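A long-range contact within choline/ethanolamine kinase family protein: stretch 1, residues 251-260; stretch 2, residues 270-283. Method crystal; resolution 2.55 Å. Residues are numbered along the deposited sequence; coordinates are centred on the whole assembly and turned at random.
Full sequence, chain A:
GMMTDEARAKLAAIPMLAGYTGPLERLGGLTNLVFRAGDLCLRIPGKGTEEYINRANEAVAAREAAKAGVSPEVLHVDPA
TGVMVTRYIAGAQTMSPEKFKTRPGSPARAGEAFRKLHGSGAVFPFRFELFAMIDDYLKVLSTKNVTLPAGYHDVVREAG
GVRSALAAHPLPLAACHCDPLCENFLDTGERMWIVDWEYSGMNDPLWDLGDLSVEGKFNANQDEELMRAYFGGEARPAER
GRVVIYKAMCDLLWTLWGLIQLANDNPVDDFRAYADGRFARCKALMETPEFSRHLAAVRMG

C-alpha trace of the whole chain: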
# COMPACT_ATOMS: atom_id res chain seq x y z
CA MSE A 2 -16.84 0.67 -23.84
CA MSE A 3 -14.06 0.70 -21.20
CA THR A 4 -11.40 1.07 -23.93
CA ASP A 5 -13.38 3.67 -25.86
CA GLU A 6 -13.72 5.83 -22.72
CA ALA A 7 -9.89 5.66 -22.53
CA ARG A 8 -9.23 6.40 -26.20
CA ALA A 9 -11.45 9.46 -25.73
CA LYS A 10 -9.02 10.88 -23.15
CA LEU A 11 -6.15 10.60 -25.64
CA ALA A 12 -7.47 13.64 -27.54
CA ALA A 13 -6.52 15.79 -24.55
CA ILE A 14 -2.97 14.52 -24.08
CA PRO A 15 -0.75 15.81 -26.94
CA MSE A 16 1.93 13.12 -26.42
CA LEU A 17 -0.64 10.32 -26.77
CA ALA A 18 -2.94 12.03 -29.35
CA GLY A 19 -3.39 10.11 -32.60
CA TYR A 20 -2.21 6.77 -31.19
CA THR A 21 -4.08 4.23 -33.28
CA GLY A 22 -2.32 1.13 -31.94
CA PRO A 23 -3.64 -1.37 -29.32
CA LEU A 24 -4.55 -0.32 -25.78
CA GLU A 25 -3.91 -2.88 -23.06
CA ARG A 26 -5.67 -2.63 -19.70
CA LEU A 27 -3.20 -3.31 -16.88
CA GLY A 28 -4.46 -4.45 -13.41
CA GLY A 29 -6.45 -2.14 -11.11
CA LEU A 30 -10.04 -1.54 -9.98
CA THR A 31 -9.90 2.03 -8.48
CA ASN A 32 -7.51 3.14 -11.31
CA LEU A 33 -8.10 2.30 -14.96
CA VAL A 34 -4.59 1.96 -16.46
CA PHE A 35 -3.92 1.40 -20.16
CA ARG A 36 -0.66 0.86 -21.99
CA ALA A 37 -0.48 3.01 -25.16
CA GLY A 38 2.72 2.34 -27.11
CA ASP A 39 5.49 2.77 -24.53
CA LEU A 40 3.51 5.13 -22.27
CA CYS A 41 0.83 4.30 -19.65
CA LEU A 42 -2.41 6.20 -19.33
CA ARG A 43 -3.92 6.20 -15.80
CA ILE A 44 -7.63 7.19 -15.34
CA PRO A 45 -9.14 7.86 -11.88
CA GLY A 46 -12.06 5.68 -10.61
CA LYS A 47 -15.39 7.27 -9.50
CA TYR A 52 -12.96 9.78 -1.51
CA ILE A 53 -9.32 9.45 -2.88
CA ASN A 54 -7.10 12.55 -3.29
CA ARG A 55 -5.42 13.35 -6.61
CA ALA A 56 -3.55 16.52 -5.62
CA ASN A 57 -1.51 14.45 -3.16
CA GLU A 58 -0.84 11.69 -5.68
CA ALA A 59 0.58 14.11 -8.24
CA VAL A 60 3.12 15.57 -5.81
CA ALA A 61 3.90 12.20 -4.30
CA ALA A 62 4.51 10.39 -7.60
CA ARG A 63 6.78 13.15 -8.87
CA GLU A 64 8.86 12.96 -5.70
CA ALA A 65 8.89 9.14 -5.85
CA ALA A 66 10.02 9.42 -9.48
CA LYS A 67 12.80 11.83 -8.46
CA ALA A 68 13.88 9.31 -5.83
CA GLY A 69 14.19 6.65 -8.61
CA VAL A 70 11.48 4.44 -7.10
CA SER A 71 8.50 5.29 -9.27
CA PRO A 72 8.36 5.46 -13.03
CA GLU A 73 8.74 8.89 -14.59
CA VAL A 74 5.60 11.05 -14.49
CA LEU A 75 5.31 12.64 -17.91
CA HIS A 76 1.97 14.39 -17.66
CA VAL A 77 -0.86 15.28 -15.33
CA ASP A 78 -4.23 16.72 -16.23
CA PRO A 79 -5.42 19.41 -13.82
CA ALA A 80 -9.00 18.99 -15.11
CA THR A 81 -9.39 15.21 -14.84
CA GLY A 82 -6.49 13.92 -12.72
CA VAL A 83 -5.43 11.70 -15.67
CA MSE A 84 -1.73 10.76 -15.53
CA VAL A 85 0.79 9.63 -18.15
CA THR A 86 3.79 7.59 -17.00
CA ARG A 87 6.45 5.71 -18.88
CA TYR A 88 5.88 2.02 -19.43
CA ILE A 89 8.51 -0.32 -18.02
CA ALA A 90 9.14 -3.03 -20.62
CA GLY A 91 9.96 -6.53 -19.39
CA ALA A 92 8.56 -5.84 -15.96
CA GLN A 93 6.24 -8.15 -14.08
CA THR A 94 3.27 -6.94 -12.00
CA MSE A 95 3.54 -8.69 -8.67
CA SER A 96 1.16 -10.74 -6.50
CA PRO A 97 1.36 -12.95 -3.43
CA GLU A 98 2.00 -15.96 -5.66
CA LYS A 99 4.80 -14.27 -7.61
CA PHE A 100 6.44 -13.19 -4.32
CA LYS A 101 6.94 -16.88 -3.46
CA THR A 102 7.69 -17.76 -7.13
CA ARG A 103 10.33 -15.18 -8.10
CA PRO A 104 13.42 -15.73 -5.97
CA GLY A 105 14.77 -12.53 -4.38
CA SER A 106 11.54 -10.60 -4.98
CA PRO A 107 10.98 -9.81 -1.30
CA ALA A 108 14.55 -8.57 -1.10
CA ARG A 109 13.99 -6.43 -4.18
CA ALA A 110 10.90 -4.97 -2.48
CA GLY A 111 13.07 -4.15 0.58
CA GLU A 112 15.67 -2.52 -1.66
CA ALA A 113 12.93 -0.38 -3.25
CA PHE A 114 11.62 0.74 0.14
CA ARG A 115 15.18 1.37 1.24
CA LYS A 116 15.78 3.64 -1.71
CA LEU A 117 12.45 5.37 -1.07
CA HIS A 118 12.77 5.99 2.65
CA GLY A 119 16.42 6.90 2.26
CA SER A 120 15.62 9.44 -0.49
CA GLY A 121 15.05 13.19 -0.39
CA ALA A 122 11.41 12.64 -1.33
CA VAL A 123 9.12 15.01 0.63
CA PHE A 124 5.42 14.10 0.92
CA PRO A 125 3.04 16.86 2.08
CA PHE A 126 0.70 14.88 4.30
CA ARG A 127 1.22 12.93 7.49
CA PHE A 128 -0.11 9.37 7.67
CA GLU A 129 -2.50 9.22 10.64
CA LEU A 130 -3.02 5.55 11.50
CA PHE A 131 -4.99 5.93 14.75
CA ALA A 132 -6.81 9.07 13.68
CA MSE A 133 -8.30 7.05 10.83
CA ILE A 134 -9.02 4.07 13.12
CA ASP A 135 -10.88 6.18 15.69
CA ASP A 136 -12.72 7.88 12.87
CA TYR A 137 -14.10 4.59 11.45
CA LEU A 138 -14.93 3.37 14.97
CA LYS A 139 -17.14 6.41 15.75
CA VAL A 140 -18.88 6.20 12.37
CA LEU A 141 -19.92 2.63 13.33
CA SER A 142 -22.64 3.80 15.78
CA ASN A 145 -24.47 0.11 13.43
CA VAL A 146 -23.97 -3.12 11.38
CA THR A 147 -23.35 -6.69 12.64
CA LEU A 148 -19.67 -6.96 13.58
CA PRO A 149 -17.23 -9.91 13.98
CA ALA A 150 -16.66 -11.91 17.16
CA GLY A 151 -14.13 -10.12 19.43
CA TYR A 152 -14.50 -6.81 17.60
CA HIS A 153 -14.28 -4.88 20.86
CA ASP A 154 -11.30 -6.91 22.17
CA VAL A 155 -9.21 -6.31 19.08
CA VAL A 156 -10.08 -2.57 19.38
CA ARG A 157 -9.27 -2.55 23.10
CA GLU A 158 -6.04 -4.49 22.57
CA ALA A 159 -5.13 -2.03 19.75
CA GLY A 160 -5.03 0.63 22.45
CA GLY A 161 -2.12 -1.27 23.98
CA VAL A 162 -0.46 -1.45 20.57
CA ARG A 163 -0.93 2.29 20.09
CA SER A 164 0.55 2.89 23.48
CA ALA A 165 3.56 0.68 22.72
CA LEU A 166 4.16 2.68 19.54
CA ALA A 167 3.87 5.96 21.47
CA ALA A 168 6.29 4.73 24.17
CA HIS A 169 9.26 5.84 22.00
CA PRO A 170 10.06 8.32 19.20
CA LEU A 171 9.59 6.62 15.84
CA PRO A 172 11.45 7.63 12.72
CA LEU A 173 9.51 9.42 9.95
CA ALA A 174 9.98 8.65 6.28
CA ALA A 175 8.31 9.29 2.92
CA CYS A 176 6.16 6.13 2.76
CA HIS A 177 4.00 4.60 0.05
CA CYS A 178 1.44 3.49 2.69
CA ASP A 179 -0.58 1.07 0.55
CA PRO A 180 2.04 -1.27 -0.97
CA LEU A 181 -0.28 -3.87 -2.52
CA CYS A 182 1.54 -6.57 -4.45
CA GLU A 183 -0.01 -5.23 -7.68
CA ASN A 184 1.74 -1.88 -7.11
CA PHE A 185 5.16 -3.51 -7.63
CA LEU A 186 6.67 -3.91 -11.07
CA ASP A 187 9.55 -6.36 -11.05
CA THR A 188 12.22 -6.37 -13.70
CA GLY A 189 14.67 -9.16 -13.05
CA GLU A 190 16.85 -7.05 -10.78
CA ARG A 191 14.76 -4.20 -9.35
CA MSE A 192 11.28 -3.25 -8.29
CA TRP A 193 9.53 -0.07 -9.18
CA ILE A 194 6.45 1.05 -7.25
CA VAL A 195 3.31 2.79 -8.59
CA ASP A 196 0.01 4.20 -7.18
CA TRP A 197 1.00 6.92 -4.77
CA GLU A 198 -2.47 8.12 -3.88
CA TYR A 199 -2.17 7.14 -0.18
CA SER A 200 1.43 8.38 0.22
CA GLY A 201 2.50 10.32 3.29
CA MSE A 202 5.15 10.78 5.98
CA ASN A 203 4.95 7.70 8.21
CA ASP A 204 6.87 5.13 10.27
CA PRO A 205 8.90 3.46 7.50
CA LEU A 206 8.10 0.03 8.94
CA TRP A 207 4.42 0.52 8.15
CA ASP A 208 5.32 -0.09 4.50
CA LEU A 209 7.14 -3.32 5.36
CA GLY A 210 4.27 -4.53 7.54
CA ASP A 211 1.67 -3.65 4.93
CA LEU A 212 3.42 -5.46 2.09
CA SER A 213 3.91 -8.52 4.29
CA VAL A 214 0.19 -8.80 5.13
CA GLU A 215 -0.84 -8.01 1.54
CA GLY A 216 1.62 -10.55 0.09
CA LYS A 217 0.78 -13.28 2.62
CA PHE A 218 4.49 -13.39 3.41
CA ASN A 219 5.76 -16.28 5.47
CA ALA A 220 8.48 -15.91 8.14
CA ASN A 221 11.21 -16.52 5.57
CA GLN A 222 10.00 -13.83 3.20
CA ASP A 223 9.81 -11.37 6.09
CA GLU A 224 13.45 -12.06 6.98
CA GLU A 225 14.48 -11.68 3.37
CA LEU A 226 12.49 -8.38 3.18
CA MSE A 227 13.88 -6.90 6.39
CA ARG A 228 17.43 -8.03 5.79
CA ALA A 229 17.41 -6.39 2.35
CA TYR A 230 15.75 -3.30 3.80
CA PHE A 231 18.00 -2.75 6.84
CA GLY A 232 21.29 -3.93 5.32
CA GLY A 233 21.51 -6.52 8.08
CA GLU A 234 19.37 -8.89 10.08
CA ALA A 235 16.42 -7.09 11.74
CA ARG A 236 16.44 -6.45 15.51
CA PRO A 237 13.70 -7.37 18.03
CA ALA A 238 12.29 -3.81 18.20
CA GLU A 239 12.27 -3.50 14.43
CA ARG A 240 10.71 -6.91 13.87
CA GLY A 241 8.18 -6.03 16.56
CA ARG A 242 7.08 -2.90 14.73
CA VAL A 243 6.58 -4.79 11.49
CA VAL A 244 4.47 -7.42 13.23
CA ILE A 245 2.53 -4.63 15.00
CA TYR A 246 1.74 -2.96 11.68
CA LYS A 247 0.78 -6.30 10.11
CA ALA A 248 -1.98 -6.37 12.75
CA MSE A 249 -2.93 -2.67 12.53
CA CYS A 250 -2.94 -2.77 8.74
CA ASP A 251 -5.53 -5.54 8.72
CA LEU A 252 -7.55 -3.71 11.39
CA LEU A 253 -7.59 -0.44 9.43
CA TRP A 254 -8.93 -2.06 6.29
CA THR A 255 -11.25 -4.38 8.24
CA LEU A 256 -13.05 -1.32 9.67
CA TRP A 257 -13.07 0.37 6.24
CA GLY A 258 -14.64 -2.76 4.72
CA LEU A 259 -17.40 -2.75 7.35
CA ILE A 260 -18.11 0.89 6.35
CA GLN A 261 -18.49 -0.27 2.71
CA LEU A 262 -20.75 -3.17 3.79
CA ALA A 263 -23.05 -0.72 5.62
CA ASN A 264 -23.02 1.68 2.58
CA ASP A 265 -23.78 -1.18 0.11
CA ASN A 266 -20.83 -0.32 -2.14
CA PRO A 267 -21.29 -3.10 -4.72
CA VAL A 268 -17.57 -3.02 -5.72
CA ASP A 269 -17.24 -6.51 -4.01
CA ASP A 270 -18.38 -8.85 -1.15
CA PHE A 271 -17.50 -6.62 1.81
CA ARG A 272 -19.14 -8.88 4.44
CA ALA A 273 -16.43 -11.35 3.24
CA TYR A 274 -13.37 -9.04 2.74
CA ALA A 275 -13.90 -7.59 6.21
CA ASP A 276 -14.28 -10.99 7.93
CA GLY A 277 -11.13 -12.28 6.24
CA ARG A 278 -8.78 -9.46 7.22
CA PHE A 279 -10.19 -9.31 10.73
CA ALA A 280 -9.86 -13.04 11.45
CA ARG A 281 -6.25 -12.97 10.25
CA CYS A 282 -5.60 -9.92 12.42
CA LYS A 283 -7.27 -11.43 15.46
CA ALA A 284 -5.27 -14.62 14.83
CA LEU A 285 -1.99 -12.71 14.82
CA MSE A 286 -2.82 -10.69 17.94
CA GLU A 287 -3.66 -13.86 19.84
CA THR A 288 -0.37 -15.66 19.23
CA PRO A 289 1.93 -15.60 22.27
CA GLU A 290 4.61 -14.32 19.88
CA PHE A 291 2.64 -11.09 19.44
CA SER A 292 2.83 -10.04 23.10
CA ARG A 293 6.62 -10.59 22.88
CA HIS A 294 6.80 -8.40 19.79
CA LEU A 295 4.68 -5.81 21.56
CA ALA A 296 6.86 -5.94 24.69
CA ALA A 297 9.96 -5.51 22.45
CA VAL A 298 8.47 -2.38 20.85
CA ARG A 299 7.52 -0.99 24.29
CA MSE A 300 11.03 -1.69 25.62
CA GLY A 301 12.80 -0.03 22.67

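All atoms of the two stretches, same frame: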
# COMPACT_ATOMS: atom_id res chain seq x y z
N ASP A 251 -4.30 -4.77 8.87
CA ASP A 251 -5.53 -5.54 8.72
C ASP A 251 -6.71 -4.87 9.42
O ASP A 251 -7.82 -4.85 8.89
CB ASP A 251 -5.37 -6.95 9.29
CG ASP A 251 -4.93 -7.97 8.26
OD1 ASP A 251 -5.17 -7.78 7.06
OD2 ASP A 251 -4.37 -9.01 8.67
N LEU A 252 -6.48 -4.34 10.62
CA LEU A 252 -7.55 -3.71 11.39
C LEU A 252 -8.11 -2.50 10.66
O LEU A 252 -9.33 -2.32 10.59
CB LEU A 252 -7.05 -3.29 12.77
CG LEU A 252 -8.11 -2.66 13.68
CD1 LEU A 252 -9.21 -3.65 13.97
CD2 LEU A 252 -7.48 -2.19 14.95
N LEU A 253 -7.21 -1.65 10.15
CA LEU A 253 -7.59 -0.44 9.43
C LEU A 253 -8.57 -0.76 8.31
O LEU A 253 -9.68 -0.24 8.27
CB LEU A 253 -6.36 0.25 8.83
CG LEU A 253 -6.63 1.51 8.02
CD1 LEU A 253 -7.20 2.57 8.96
CD2 LEU A 253 -5.37 2.02 7.31
N TRP A 254 -8.13 -1.65 7.43
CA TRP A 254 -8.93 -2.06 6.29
C TRP A 254 -10.17 -2.84 6.72
O TRP A 254 -11.24 -2.67 6.13
CB TRP A 254 -8.07 -2.86 5.32
CG TRP A 254 -7.08 -1.98 4.63
CD1 TRP A 254 -5.73 -1.96 4.79
CD2 TRP A 254 -7.38 -0.98 3.66
NE1 TRP A 254 -5.17 -1.01 3.98
CE2 TRP A 254 -6.16 -0.39 3.27
CE3 TRP A 254 -8.58 -0.52 3.07
CZ2 TRP A 254 -6.09 0.62 2.32
CZ3 TRP A 254 -8.51 0.49 2.14
CH2 TRP A 254 -7.28 1.05 1.77
N THR A 255 -10.06 -3.68 7.75
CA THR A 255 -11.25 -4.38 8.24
C THR A 255 -12.38 -3.39 8.53
O THR A 255 -13.50 -3.56 8.04
CB THR A 255 -10.96 -5.15 9.52
OG1 THR A 255 -10.14 -6.29 9.19
CG2 THR A 255 -12.25 -5.63 10.18
N LEU A 256 -12.07 -2.35 9.31
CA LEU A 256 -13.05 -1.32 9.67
C LEU A 256 -13.58 -0.57 8.45
O LEU A 256 -14.77 -0.28 8.37
CB LEU A 256 -12.43 -0.32 10.66
CG LEU A 256 -12.05 -0.86 12.04
CD1 LEU A 256 -11.35 0.22 12.84
CD2 LEU A 256 -13.27 -1.36 12.77
N TRP A 257 -12.69 -0.25 7.52
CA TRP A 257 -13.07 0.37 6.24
C TRP A 257 -14.07 -0.48 5.46
O TRP A 257 -15.05 0.03 4.90
CB TRP A 257 -11.83 0.58 5.39
CG TRP A 257 -12.11 1.09 4.03
CD1 TRP A 257 -12.22 2.39 3.65
CD2 TRP A 257 -12.26 0.31 2.83
NE1 TRP A 257 -12.45 2.48 2.30
CE2 TRP A 257 -12.47 1.22 1.77
CE3 TRP A 257 -12.23 -1.06 2.56
CZ2 TRP A 257 -12.66 0.79 0.44
CZ3 TRP A 257 -12.43 -1.49 1.23
CH2 TRP A 257 -12.64 -0.56 0.19
N GLY A 258 -13.80 -1.79 5.41
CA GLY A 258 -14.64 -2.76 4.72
C GLY A 258 -16.03 -2.89 5.34
O GLY A 258 -17.01 -3.12 4.63
N LEU A 259 -16.11 -2.77 6.67
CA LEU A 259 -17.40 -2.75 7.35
C LEU A 259 -18.20 -1.49 6.96
O LEU A 259 -19.42 -1.55 6.79
CB LEU A 259 -17.24 -2.85 8.87
CG LEU A 259 -17.14 -4.28 9.43
CD1 LEU A 259 -16.06 -5.07 8.74
CD2 LEU A 259 -16.89 -4.30 10.94
N ILE A 260 -17.49 -0.37 6.79
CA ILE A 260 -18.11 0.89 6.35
C ILE A 260 -18.70 0.74 4.93
O ILE A 260 -19.79 1.24 4.65
CB ILE A 260 -17.10 2.10 6.46
CG1 ILE A 260 -16.73 2.36 7.93
CG2 ILE A 260 -17.63 3.37 5.78
CD1 ILE A 260 -17.87 2.70 8.84
N ASP A 270 -17.72 -8.24 -2.32
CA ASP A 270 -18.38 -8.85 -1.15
C ASP A 270 -17.70 -8.38 0.14
O ASP A 270 -16.83 -9.07 0.69
CB ASP A 270 -18.34 -10.40 -1.24
CG ASP A 270 -19.08 -11.09 -0.08
OD1 ASP A 270 -19.67 -10.40 0.77
OD2 ASP A 270 -19.06 -12.34 -0.02
N PHE A 271 -18.13 -7.23 0.64
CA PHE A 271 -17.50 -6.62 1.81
C PHE A 271 -17.70 -7.42 3.10
O PHE A 271 -16.76 -7.58 3.89
CB PHE A 271 -17.92 -5.15 1.93
CG PHE A 271 -17.33 -4.27 0.85
CD1 PHE A 271 -15.99 -3.88 0.91
CD2 PHE A 271 -18.09 -3.83 -0.23
CE1 PHE A 271 -15.42 -3.08 -0.09
CE2 PHE A 271 -17.52 -3.02 -1.24
CZ PHE A 271 -16.19 -2.65 -1.16
N ARG A 272 -18.89 -7.99 3.29
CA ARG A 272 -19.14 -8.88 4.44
C ARG A 272 -18.10 -10.01 4.50
O ARG A 272 -17.85 -10.54 5.57
CB ARG A 272 -20.56 -9.48 4.38
N ALA A 273 -17.52 -10.36 3.35
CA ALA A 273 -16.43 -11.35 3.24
C ALA A 273 -15.07 -10.71 3.51
O ALA A 273 -14.41 -11.08 4.47
CB ALA A 273 -16.44 -12.01 1.87
N TYR A 274 -14.66 -9.77 2.65
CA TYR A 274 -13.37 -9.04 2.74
C TYR A 274 -13.05 -8.65 4.18
O TYR A 274 -11.97 -8.94 4.69
CB TYR A 274 -13.44 -7.77 1.88
CG TYR A 274 -12.20 -6.91 1.81
CD1 TYR A 274 -11.97 -5.92 2.77
CD2 TYR A 274 -11.30 -7.03 0.77
CE1 TYR A 274 -10.84 -5.11 2.70
CE2 TYR A 274 -10.16 -6.21 0.68
CZ TYR A 274 -9.95 -5.25 1.65
OH TYR A 274 -8.83 -4.45 1.56
N ALA A 275 -14.02 -8.00 4.82
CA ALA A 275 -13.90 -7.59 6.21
C ALA A 275 -13.62 -8.76 7.16
O ALA A 275 -12.69 -8.72 7.95
CB ALA A 275 -15.16 -6.88 6.63
N ASP A 276 -14.43 -9.81 7.06
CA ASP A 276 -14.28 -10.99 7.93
C ASP A 276 -12.93 -11.67 7.76
O ASP A 276 -12.38 -12.21 8.73
CB ASP A 276 -15.38 -12.02 7.67
CG ASP A 276 -16.73 -11.61 8.24
OD1 ASP A 276 -16.75 -10.73 9.11
OD2 ASP A 276 -17.76 -12.19 7.83
N GLY A 277 -12.41 -11.65 6.54
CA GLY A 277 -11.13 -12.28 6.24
C GLY A 277 -10.01 -11.58 6.98
O GLY A 277 -9.34 -12.19 7.82
N ARG A 278 -9.86 -10.29 6.67
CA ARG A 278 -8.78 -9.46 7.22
C ARG A 278 -8.85 -9.33 8.73
O ARG A 278 -7.82 -9.18 9.38
CB ARG A 278 -8.78 -8.06 6.60
CG ARG A 278 -8.77 -8.06 5.09
CD ARG A 278 -8.22 -6.77 4.51
NE ARG A 278 -6.79 -6.65 4.80
CZ ARG A 278 -5.97 -5.75 4.26
NH1 ARG A 278 -6.42 -4.87 3.38
NH2 ARG A 278 -4.69 -5.74 4.61
N PHE A 279 -10.05 -9.38 9.28
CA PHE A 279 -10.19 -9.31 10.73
C PHE A 279 -9.69 -10.59 11.38
O PHE A 279 -8.88 -10.55 12.29
CB PHE A 279 -11.64 -9.07 11.13
CG PHE A 279 -11.83 -8.98 12.60
CD1 PHE A 279 -11.64 -7.77 13.26
CD2 PHE A 279 -12.14 -10.10 13.35
CE1 PHE A 279 -11.79 -7.68 14.63
CE2 PHE A 279 -12.30 -10.02 14.72
CZ PHE A 279 -12.12 -8.80 15.37
N ALA A 280 -10.20 -11.72 10.90
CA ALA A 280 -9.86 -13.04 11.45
C ALA A 280 -8.36 -13.30 11.44
O ALA A 280 -7.81 -13.87 12.39
CB ALA A 280 -10.59 -14.13 10.70
N ARG A 281 -7.70 -12.87 10.36
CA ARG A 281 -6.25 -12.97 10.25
C ARG A 281 -5.58 -12.11 11.33
O ARG A 281 -4.65 -12.55 12.01
CB ARG A 281 -5.81 -12.51 8.85
CG ARG A 281 -4.31 -12.58 8.60
CD ARG A 281 -4.02 -12.48 7.12
NE ARG A 281 -4.51 -11.23 6.56
CZ ARG A 281 -4.59 -10.95 5.26
NH1 ARG A 281 -4.23 -11.84 4.35
NH2 ARG A 281 -5.06 -9.77 4.88
N CYS A 282 -6.07 -10.88 11.44
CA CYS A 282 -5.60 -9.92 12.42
C CYS A 282 -5.74 -10.47 13.83
O CYS A 282 -4.77 -10.52 14.59
CB CYS A 282 -6.40 -8.64 12.30
SG CYS A 282 -6.08 -7.52 13.61
N LYS A 283 -6.96 -10.88 14.16
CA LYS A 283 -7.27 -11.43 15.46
C LYS A 283 -6.38 -12.64 15.73
O LYS A 283 -5.93 -12.84 16.86
CB LYS A 283 -8.76 -11.82 15.51
CG LYS A 283 -9.21 -12.58 16.77
CD LYS A 283 -10.71 -12.95 16.67
CE LYS A 283 -11.10 -14.14 17.54
NZ LYS A 283 -10.82 -13.87 18.95

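How closely do the two helices pack? They run nearly antiparallel, at 159°, with axes approaching to 8.2 Å. The tightest point lies where T255 and A275 meet, their CA atoms 4.6 Å apart, and small residues there leave little to hold the backbones off.

What fills the hollow at G258? With no side chain, G258 leaves a shallow gap into which the second helix settles: F271 CB lies 3.5 Å from G258 O, and A275 CB 4.3 Å from G258 C. A CB on G258 would sit tightly against Y274 CD1, at 3.3 Å. Beside this gap the W257 ring reaches across, bringing CZ3 within 3.6 Å of F271 CE1 in an oblique aromatic pair.

How does T255 fit against a helix so near? Its OG1 bonds back to its own helix, 2.7 Å from D251 O, while its CG2 rests 3.6 Å from F279 CB.

What holds the other end? D251 points toward the second helix and enters a salt-bridged cluster with two arginines. Its OD1 accepts from R278 NE and R281 NH2, each at 3.0 Å, and its OD2 from R281 NE at 3.1 Å. W254 CB covers one face of the R278 guanidinium, whose NH1 also donates to Y274 OH at 3.0 Å.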